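PDB 5K04: uncharacterized protein from Candida albicans, which probably serves as the non-catalytic subunit of the NatB complex, an N-terminal acetyltransferase captured here with coenzyme A bound to the assembly. Local coordinates for residues Lys304-Leu309 and Leu337-Asn342; Cys310-Leu315 and Asn343-Asn348. One frame throughout, in Å; residues are numbered along the deposited sequence.

Both contacts join consecutive parts of the chain to helix 337-346: contact 1 holds the turn at the end of helix 295-305 and contact 2 the short helix 311-315, their centres about 8 Å apart. Contact 1 is partly buried and mixed, with hydrogen bonds from a side-chain amide and a threonine hydroxyl beside the packing of Ile338, Leu309 and Val341, and a lysine close to coenzyme A. Contact 2 is buried and has no hydrogen bond between its segments; aromatic rings and methylene groups do the work. Where they meet, Asn342 OD1 of contact 1 lies 3.1 Å from Tyr312 N of contact 2, a probable hydrogen bond to the first turn of helix 311-315.

Contact 1 (Lys304-Leu309 and Leu337-Asn342); sequences KFNTKL and LITVVN
Asn342 reaches from helix 337-346 to the turn of 304-309 and donates from ND2 to two backbone carbonyls. The bond to Lys308 O is 2.8 Å, with 157° at the hydrogen. The second, to Asn306 O, measures 3.0 Å and is more bent, at 146°. Both acceptors lie close to the plane of the Asn342 amide, which fits one N-H for each, whereas ND2 sits well above each carbonyl plane. A type I turn from Phe305 to Lys308, closed by Lys308 N bonding to Phe305 O, presents these carbonyls to the helix. Water 1 donates to Asn342 OD1 and to Leu309 O, and Tyr312 N probably also bonds to OD1, so both polar atoms have partners.

This is the tight part of the contact. Ile338 CG2 presses on the turn's peptides, 3.3 Å from Thr307 O, and Thr339 CA offers a CA-H...O contact to Asn306 O. Thr339 OG1 donates to Asn306 OD1 at a very short, doubtful 2.5 Å. Asn306 chi1 of 69° sets CG 3.6 Å from Thr339 OG1, and its ND2 bonds back to Tyr302 O.

Leu309 CD1 packs on Val341 CG1 at 3.9 Å, and Asp82 of the NAT3 subunit also touches Leu309. The fit is looser at Thr307, whose CG2 is 3.8 Å from Thr339 OG1, and at Lys308, lightly covered by the helix. The CA-CB bond of Lys308 points away from the helix; NZ bonds to Arg86 O of the NAT3 subunit, and the side chain is about 6 Å from coenzyme A.

Consistent with the TPR-like helical architecture of the MDM20/NAA25 family, the contact ties the end of helix 295-305 to helix 337-346, with helix 277-289 packing on Phe305 and helix 372-383 on Val341.

Contact 2 (Cys310-Leu315 and Asn343-Asn348); sequences CCYADL and NRKFVN
Tyr312 is engaged in two ways at once: Lys345 lies over one face of its ring while its edge is turned toward the face of Phe346. In the first interaction, a CH-pi contact, Lys345 CB stands 3.8 Å from the ring centroid and only 19° off the normal. In the second, an edge-to-face pair, the planes meet at 64° with centroids 5.3 Å apart. Tyr312 CD1 makes the close approach, 3.6 Å from Phe346 CD1, and sits over the rim of the phenyl face. The CA-CB bond of Tyr312 points toward helix 337-346, and CG, anti to the backbone N (chi1 172°), lies 3.8 Å from Lys345 CB.

That helix ends here in a Schellman motif: Asn348, with positive phi, is its C-prime residue, and Asn348 N bonds to Lys345 O while Gln349 N bonds to Arg344 O. Lys345 and Phe346 therefore act from its last turn.

Cys311 SG meets the edge of the Phe346 ring near its plane, 4.1 Å from CZ, as a sulfur-aromatic contact. Leu315 CD1 approaches the same Phe346 CZ obliquely, at 4.0 Å. Beyond the two segments, Phe324 adds another edge-to-face partner for Phe346, and Arg378 of helix 372-383 packs on both Tyr312 and Lys345.

Contact 1 (Lys304-Leu309 and Leu337-Asn342)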
ATOM      1  N   LYS A 304       8.275  23.594  27.905  1.00 55.99           N
ATOM      2  CA  LYS A 304       8.650  22.228  28.218  1.00 61.46           C
ATOM      3  C   LYS A 304       9.084  21.448  26.985  1.00 60.43           C
ATOM      4  O   LYS A 304       9.903  20.531  27.108  1.00 58.13           O
ATOM      5  CB  LYS A 304       7.482  21.523  28.907  1.00 61.61           C
ATOM      6  CG  LYS A 304       7.140  22.129  30.254  1.00 68.70           C
ATOM      7  CD  LYS A 304       5.992  21.404  30.929  1.00 74.97           C
ATOM      8  CE  LYS A 304       5.932  21.774  32.402  1.00 87.19           C
ATOM      9  NZ  LYS A 304       7.236  21.482  33.081  1.00 96.83           N
ATOM     10  N   PHE A 305       8.574  21.795  25.794  1.00 60.04           N
ATOM     11  CA  PHE A 305       8.752  20.934  24.628  1.00 55.61           C
ATOM     12  C   PHE A 305       9.360  21.616  23.396  1.00 56.99           C
ATOM     13  O   PHE A 305       9.393  21.002  22.326  1.00 43.19           O
ATOM     14  CB  PHE A 305       7.412  20.276  24.290  1.00 48.02           C
ATOM     15  CG  PHE A 305       6.959  19.309  25.355  1.00 59.09           C
ATOM     16  CD1 PHE A 305       7.440  18.006  25.377  1.00 58.16           C
ATOM     17  CD2 PHE A 305       6.104  19.717  26.377  1.00 59.50           C
ATOM     18  CE1 PHE A 305       7.060  17.122  26.382  1.00 55.67           C
ATOM     19  CE2 PHE A 305       5.723  18.844  27.380  1.00 52.54           C
ATOM     20  CZ  PHE A 305       6.209  17.542  27.382  1.00 54.92           C
ATOM     21  N   ASN A 306       9.907  22.836  23.523  1.00 49.00           N
ATOM     22  CA  ASN A 306      10.500  23.477  22.346  1.00 47.18           C
ATOM     23  C   ASN A 306      11.780  22.782  21.872  1.00 44.11           C
ATOM     24  O   ASN A 306      12.134  22.915  20.700  1.00 35.13           O
ATOM     25  CB  ASN A 306      10.792  24.959  22.613  1.00 43.44           C
ATOM     26  CG  ASN A 306      11.919  25.160  23.612  1.00 41.29           C
ATOM     27  OD1 ASN A 306      13.096  25.134  23.256  1.00 44.49           O
ATOM     28  ND2 ASN A 306      11.558  25.363  24.872  1.00 49.61           N
ATOM     29  N   THR A 307      12.482  22.061  22.753  1.00 51.58           N
ATOM     30  CA  THR A 307      13.639  21.263  22.359  1.00 46.96           C
ATOM     31  C   THR A 307      13.244  19.941  21.714  1.00 49.91           C
ATOM     32  O   THR A 307      14.131  19.137  21.400  1.00 35.66           O
ATOM     33  CB  THR A 307      14.545  20.977  23.558  1.00 40.71           C
ATOM     34  OG1 THR A 307      13.892  20.067  24.441  1.00 36.47           O
ATOM     35  CG2 THR A 307      14.882  22.263  24.315  1.00 39.23           C
ATOM     36  N   LYS A 308      11.947  19.710  21.498  1.00 49.59           N
ATOM     37  CA  LYS A 308      11.442  18.474  20.911  1.00 44.15           C
ATOM     38  C   LYS A 308      10.846  18.751  19.538  1.00 44.69           C
ATOM     39  O   LYS A 308      10.117  19.730  19.343  1.00 36.42           O
ATOM     40  CB  LYS A 308      10.388  17.819  21.811  1.00 34.33           C
ATOM     41  CG  LYS A 308      10.836  17.689  23.273  1.00 47.18           C
ATOM     42  CD  LYS A 308      12.060  16.788  23.442  1.00 44.39           C
ATOM     43  CE  LYS A 308      12.329  16.517  24.925  1.00 46.27           C
ATOM     44  NZ  LYS A 308      13.398  15.499  25.178  1.00 54.90           N
ATOM     45  N   LEU A 309      11.149  17.869  18.591  1.00 52.61           N
ATOM     46  CA  LEU A 309      10.684  18.078  17.231  1.00 49.35           C
ATOM     47  C   LEU A 309       9.159  18.038  17.128  1.00 47.36           C
ATOM     48  O   LEU A 309       8.599  18.513  16.135  1.00 33.05           O
ATOM     49  CB  LEU A 309      11.352  17.034  16.336  1.00 44.20           C
ATOM     50  CG  LEU A 309      11.520  17.348  14.851  1.00 58.89           C
ATOM     51  CD1 LEU A 309      12.372  18.602  14.631  1.00 53.19           C
ATOM     52  CD2 LEU A 309      12.130  16.153  14.153  1.00 57.39           C
ATOM     53  N   LEU A 337      19.204  23.655  18.434  1.00 46.39           N
ATOM     54  CA  LEU A 337      18.825  23.543  17.030  1.00 48.72           C
ATOM     55  C   LEU A 337      17.324  23.312  16.864  1.00 48.85           C
ATOM     56  O   LEU A 337      16.665  23.986  16.065  1.00 44.19           O
ATOM     57  CB  LEU A 337      19.641  22.413  16.391  1.00 41.91           C
ATOM     58  CG  LEU A 337      19.110  21.776  15.115  1.00 47.68           C
ATOM     59  CD1 LEU A 337      18.889  22.813  14.018  1.00 52.72           C
ATOM     60  CD2 LEU A 337      20.097  20.731  14.654  1.00 47.71           C
ATOM     61  N   ILE A 338      16.764  22.373  17.626  1.00 51.88           N
ATOM     62  CA  ILE A 338      15.345  22.037  17.478  1.00 48.20           C
ATOM     63  C   ILE A 338      14.437  23.181  17.952  1.00 44.30           C
ATOM     64  O   ILE A 338      13.376  23.426  17.365  1.00 34.61           O
ATOM     65  CB  ILE A 338      15.057  20.704  18.192  1.00 49.18           C
ATOM     66  CG1 ILE A 338      15.672  19.557  17.361  1.00 49.45           C
ATOM     67  CG2 ILE A 338      13.543  20.501  18.405  1.00 47.76           C
ATOM     68  CD1 ILE A 338      15.718  18.216  18.052  1.00 50.64           C
ATOM     69  N   THR A 339      14.846  23.920  18.987  1.00 47.24           N
ATOM     70  CA  THR A 339      14.152  25.160  19.326  1.00 43.54           C
ATOM     71  C   THR A 339      14.064  26.075  18.111  1.00 43.50           C
ATOM     72  O   THR A 339      13.002  26.628  17.817  1.00 36.54           O
ATOM     73  CB  THR A 339      14.869  25.867  20.480  1.00 44.40           C
ATOM     74  OG1 THR A 339      14.947  24.993  21.611  1.00 39.15           O
ATOM     75  CG2 THR A 339      14.145  27.164  20.890  1.00 45.18           C
ATOM     76  N   VAL A 340      15.168  26.215  17.371  1.00 58.83           N
ATOM     77  CA  VAL A 340      15.167  27.075  16.191  1.00 51.13           C
ATOM     78  C   VAL A 340      14.273  26.495  15.098  1.00 43.40           C
ATOM     79  O   VAL A 340      13.547  27.226  14.416  1.00 41.06           O
ATOM     80  CB  VAL A 340      16.608  27.293  15.704  1.00 48.92           C
ATOM     81  CG1 VAL A 340      16.629  28.134  14.419  1.00 46.61           C
ATOM     82  CG2 VAL A 340      17.424  27.967  16.794  1.00 47.98           C
ATOM     83  N   VAL A 341      14.308  25.175  14.920  1.00 44.85           N
ATOM     84  CA  VAL A 341      13.480  24.536  13.903  1.00 46.02           C
ATOM     85  C   VAL A 341      12.004  24.827  14.167  1.00 50.03           C
ATOM     86  O   VAL A 341      11.256  25.217  13.262  1.00 45.87           O
ATOM     87  CB  VAL A 341      13.771  23.023  13.859  1.00 41.39           C
ATOM     88  CG1 VAL A 341      12.654  22.257  13.162  1.00 33.49           C
ATOM     89  CG2 VAL A 341      15.098  22.763  13.179  1.00 47.19           C
ATOM     90  N   ASN A 342      11.571  24.655  15.418  1.00 48.21           N
ATOM     91  CA  ASN A 342      10.176  24.915  15.757  1.00 45.38           C
ATOM     92  C   ASN A 342       9.827  26.384  15.545  1.00 40.26           C
ATOM     93  O   ASN A 342       8.808  26.706  14.922  1.00 35.91           O
ATOM     94  CB  ASN A 342       9.902  24.477  17.199  1.00 46.24           C
ATOM     95  CG  ASN A 342       9.729  22.949  17.330  1.00 40.56           C
ATOM     96  OD1 ASN A 342       8.993  22.334  16.567  1.00 33.06           O
ATOM     97  ND2 ASN A 342      10.428  22.349  18.290  1.00 41.71           N
TER
HETATM   98  O   HOH W   1       9.745  20.511  14.344  1.00 33.36           O

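Contact 2 (Cys310-Leu315 and Asn343-Asn348)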
ATOM      1  N   CYS A 310       8.477  17.519  18.153  1.00 54.17           N
ATOM      2  CA  CYS A 310       7.019  17.453  18.158  1.00 54.20           C
ATOM      3  C   CYS A 310       6.352  18.812  18.358  1.00 47.10           C
ATOM      4  O   CYS A 310       5.192  18.961  17.954  1.00 40.68           O
ATOM      5  CB  CYS A 310       6.526  16.480  19.243  1.00 53.36           C
ATOM      6  SG  CYS A 310       6.807  16.913  20.949  1.00 30.14           S
ATOM      7  N   CYS A 311       7.058  19.803  18.940  1.00 42.25           N
ATOM      8  CA  CYS A 311       6.400  20.998  19.471  1.00 46.84           C
ATOM      9  C   CYS A 311       5.467  21.642  18.444  1.00 34.44           C
ATOM     10  O   CYS A 311       4.288  21.885  18.722  1.00 31.10           O
ATOM     11  CB  CYS A 311       7.450  22.012  19.960  1.00 47.01           C
ATOM     12  SG  CYS A 311       6.788  23.369  20.899  1.00 33.73           S
ATOM     13  N   TYR A 312       5.986  21.920  17.251  1.00 42.04           N
ATOM     14  CA  TYR A 312       5.217  22.645  16.241  1.00 50.12           C
ATOM     15  C   TYR A 312       3.946  21.901  15.863  1.00 53.21           C
ATOM     16  O   TYR A 312       2.867  22.499  15.787  1.00 46.21           O
ATOM     17  CB  TYR A 312       6.056  22.875  14.987  1.00 42.72           C
ATOM     18  CG  TYR A 312       5.239  23.448  13.857  1.00 45.14           C
ATOM     19  CD1 TYR A 312       4.901  24.799  13.832  1.00 47.60           C
ATOM     20  CD2 TYR A 312       4.808  22.648  12.818  1.00 47.12           C
ATOM     21  CE1 TYR A 312       4.150  25.334  12.796  1.00 42.74           C
ATOM     22  CE2 TYR A 312       4.055  23.169  11.781  1.00 47.41           C
ATOM     23  CZ  TYR A 312       3.726  24.515  11.777  1.00 45.10           C
ATOM     24  OH  TYR A 312       2.976  25.018  10.735  1.00 45.97           O
ATOM     25  N   ALA A 313       4.065  20.596  15.573  1.00 50.32           N
ATOM     26  CA  ALA A 313       2.897  19.832  15.136  1.00 50.82           C
ATOM     27  C   ALA A 313       1.846  19.750  16.241  1.00 43.61           C
ATOM     28  O   ALA A 313       0.642  19.756  15.964  1.00 33.19           O
ATOM     29  CB  ALA A 313       3.319  18.434  14.672  1.00 36.48           C
ATOM     30  N   ASP A 314       2.286  19.706  17.491  1.00 46.60           N
ATOM     31  CA  ASP A 314       1.354  19.671  18.608  1.00 43.57           C
ATOM     32  C   ASP A 314       0.605  21.004  18.769  1.00 46.58           C
ATOM     33  O   ASP A 314      -0.607  21.016  19.017  1.00 36.68           O
ATOM     34  CB  ASP A 314       2.121  19.300  19.881  1.00 42.50           C
ATOM     35  CG  ASP A 314       2.626  17.833  19.886  1.00 41.05           C
ATOM     36  OD1 ASP A 314       2.308  17.056  18.956  1.00 32.25           O
ATOM     37  OD2 ASP A 314       3.338  17.458  20.848  1.00 31.52           O
ATOM     38  N   LEU A 315       1.300  22.138  18.637  1.00 55.09           N
ATOM     39  CA  LEU A 315       0.657  23.429  18.897  1.00 53.12           C
ATOM     40  C   LEU A 315      -0.091  23.994  17.692  1.00 53.66           C
ATOM     41  O   LEU A 315      -1.170  24.581  17.851  1.00 43.39           O
ATOM     42  CB  LEU A 315       1.690  24.453  19.375  1.00 46.67           C
ATOM     43  CG  LEU A 315       2.176  24.207  20.798  1.00 50.32           C
ATOM     44  CD1 LEU A 315       3.230  25.233  21.187  1.00 56.17           C
ATOM     45  CD2 LEU A 315       1.007  24.210  21.806  1.00 42.33           C
ATOM     46  N   ASN A 343      10.696  27.290  16.016  1.00 43.65           N
ATOM     47  CA  ASN A 343      10.446  28.725  15.869  1.00 42.43           C
ATOM     48  C   ASN A 343      10.341  29.129  14.404  1.00 45.29           C
ATOM     49  O   ASN A 343       9.441  29.889  14.030  1.00 41.01           O
ATOM     50  CB  ASN A 343      11.545  29.530  16.560  1.00 41.64           C
ATOM     51  CG  ASN A 343      11.540  29.345  18.060  1.00 46.64           C
ATOM     52  OD1 ASN A 343      10.644  28.702  18.612  1.00 40.39           O
ATOM     53  ND2 ASN A 343      12.544  29.897  18.732  1.00 54.33           N
ATOM     54  N   ARG A 344      11.242  28.621  13.555  1.00 54.92           N
ATOM     55  CA  ARG A 344      11.172  28.946  12.131  1.00 52.60           C
ATOM     56  C   ARG A 344       9.899  28.400  11.495  1.00 53.18           C
ATOM     57  O   ARG A 344       9.360  29.001  10.558  1.00 44.66           O
ATOM     58  CB  ARG A 344      12.399  28.404  11.410  1.00 47.96           C
ATOM     59  CG  ARG A 344      13.702  29.084  11.810  1.00 48.33           C
ATOM     60  CD  ARG A 344      13.840  30.441  11.150  1.00 49.62           C
ATOM     61  NE  ARG A 344      15.028  31.154  11.622  1.00 62.68           N
ATOM     62  CZ  ARG A 344      16.095  31.414  10.874  1.00 58.76           C
ATOM     63  NH1 ARG A 344      16.129  31.029   9.603  1.00 60.50           N
ATOM     64  NH2 ARG A 344      17.126  32.053  11.397  1.00 54.94           N
ATOM     65  N   LYS A 345       9.412  27.257  11.985  1.00 55.35           N
ATOM     66  CA  LYS A 345       8.132  26.735  11.516  1.00 45.26           C
ATOM     67  C   LYS A 345       6.976  27.602  11.998  1.00 46.40           C
ATOM     68  O   LYS A 345       6.049  27.887  11.233  1.00 44.13           O
ATOM     69  CB  LYS A 345       7.952  25.303  11.997  1.00 45.25           C
ATOM     70  CG  LYS A 345       8.811  24.295  11.265  1.00 51.02           C
ATOM     71  CD  LYS A 345       8.922  23.022  12.070  1.00 49.36           C
ATOM     72  CE  LYS A 345       8.329  21.862  11.356  1.00 56.75           C
ATOM     73  NZ  LYS A 345       9.053  20.636  11.766  1.00 66.23           N
ATOM     74  N   PHE A 346       7.013  28.028  13.265  1.00 48.81           N
ATOM     75  CA  PHE A 346       5.925  28.840  13.791  1.00 48.84           C
ATOM     76  C   PHE A 346       5.759  30.124  12.983  1.00 56.75           C
ATOM     77  O   PHE A 346       4.632  30.515  12.658  1.00 53.80           O
ATOM     78  CB  PHE A 346       6.161  29.148  15.267  1.00 44.16           C
ATOM     79  CG  PHE A 346       5.885  27.988  16.190  1.00 48.85           C
ATOM     80  CD1 PHE A 346       4.604  27.444  16.281  1.00 53.03           C
ATOM     81  CD2 PHE A 346       6.892  27.455  16.988  1.00 48.69           C
ATOM     82  CE1 PHE A 346       4.334  26.369  17.127  1.00 46.62           C
ATOM     83  CE2 PHE A 346       6.639  26.391  17.849  1.00 45.81           C
ATOM     84  CZ  PHE A 346       5.355  25.841  17.912  1.00 52.10           C
ATOM     85  N   VAL A 347       6.868  30.778  12.618  1.00 61.55           N
ATOM     86  CA  VAL A 347       6.824  32.036  11.867  1.00 50.64           C
ATOM     87  C   VAL A 347       6.816  31.769  10.366  1.00 49.34           C
ATOM     88  O   VAL A 347       6.934  32.698   9.563  1.00 55.23           O
ATOM     89  CB  VAL A 347       8.007  32.944  12.233  1.00 51.85           C
ATOM     90  CG1 VAL A 347       8.063  33.153  13.728  1.00 51.01           C
ATOM     91  CG2 VAL A 347       9.309  32.345  11.724  1.00 50.51           C
ATOM     92  N   ASN A 348       6.655  30.503   9.990  1.00 57.21           N
ATOM     93  CA  ASN A 348       6.753  30.022   8.608  1.00 63.63           C
ATOM     94  C   ASN A 348       7.834  30.750   7.807  1.00 62.17           C
ATOM     95  O   ASN A 348       7.569  31.416   6.806  1.00 57.07           O
ATOM     96  CB  ASN A 348       5.411  30.115   7.894  1.00 72.35           C
ATOM     97  CG  ASN A 348       5.425  29.385   6.562  1.00 81.63           C
ATOM     98  OD1 ASN A 348       6.261  28.508   6.335  1.00 74.78           O
ATOM     99  ND2 ASN A 348       4.510  29.751   5.672  1.00 94.89           N
TER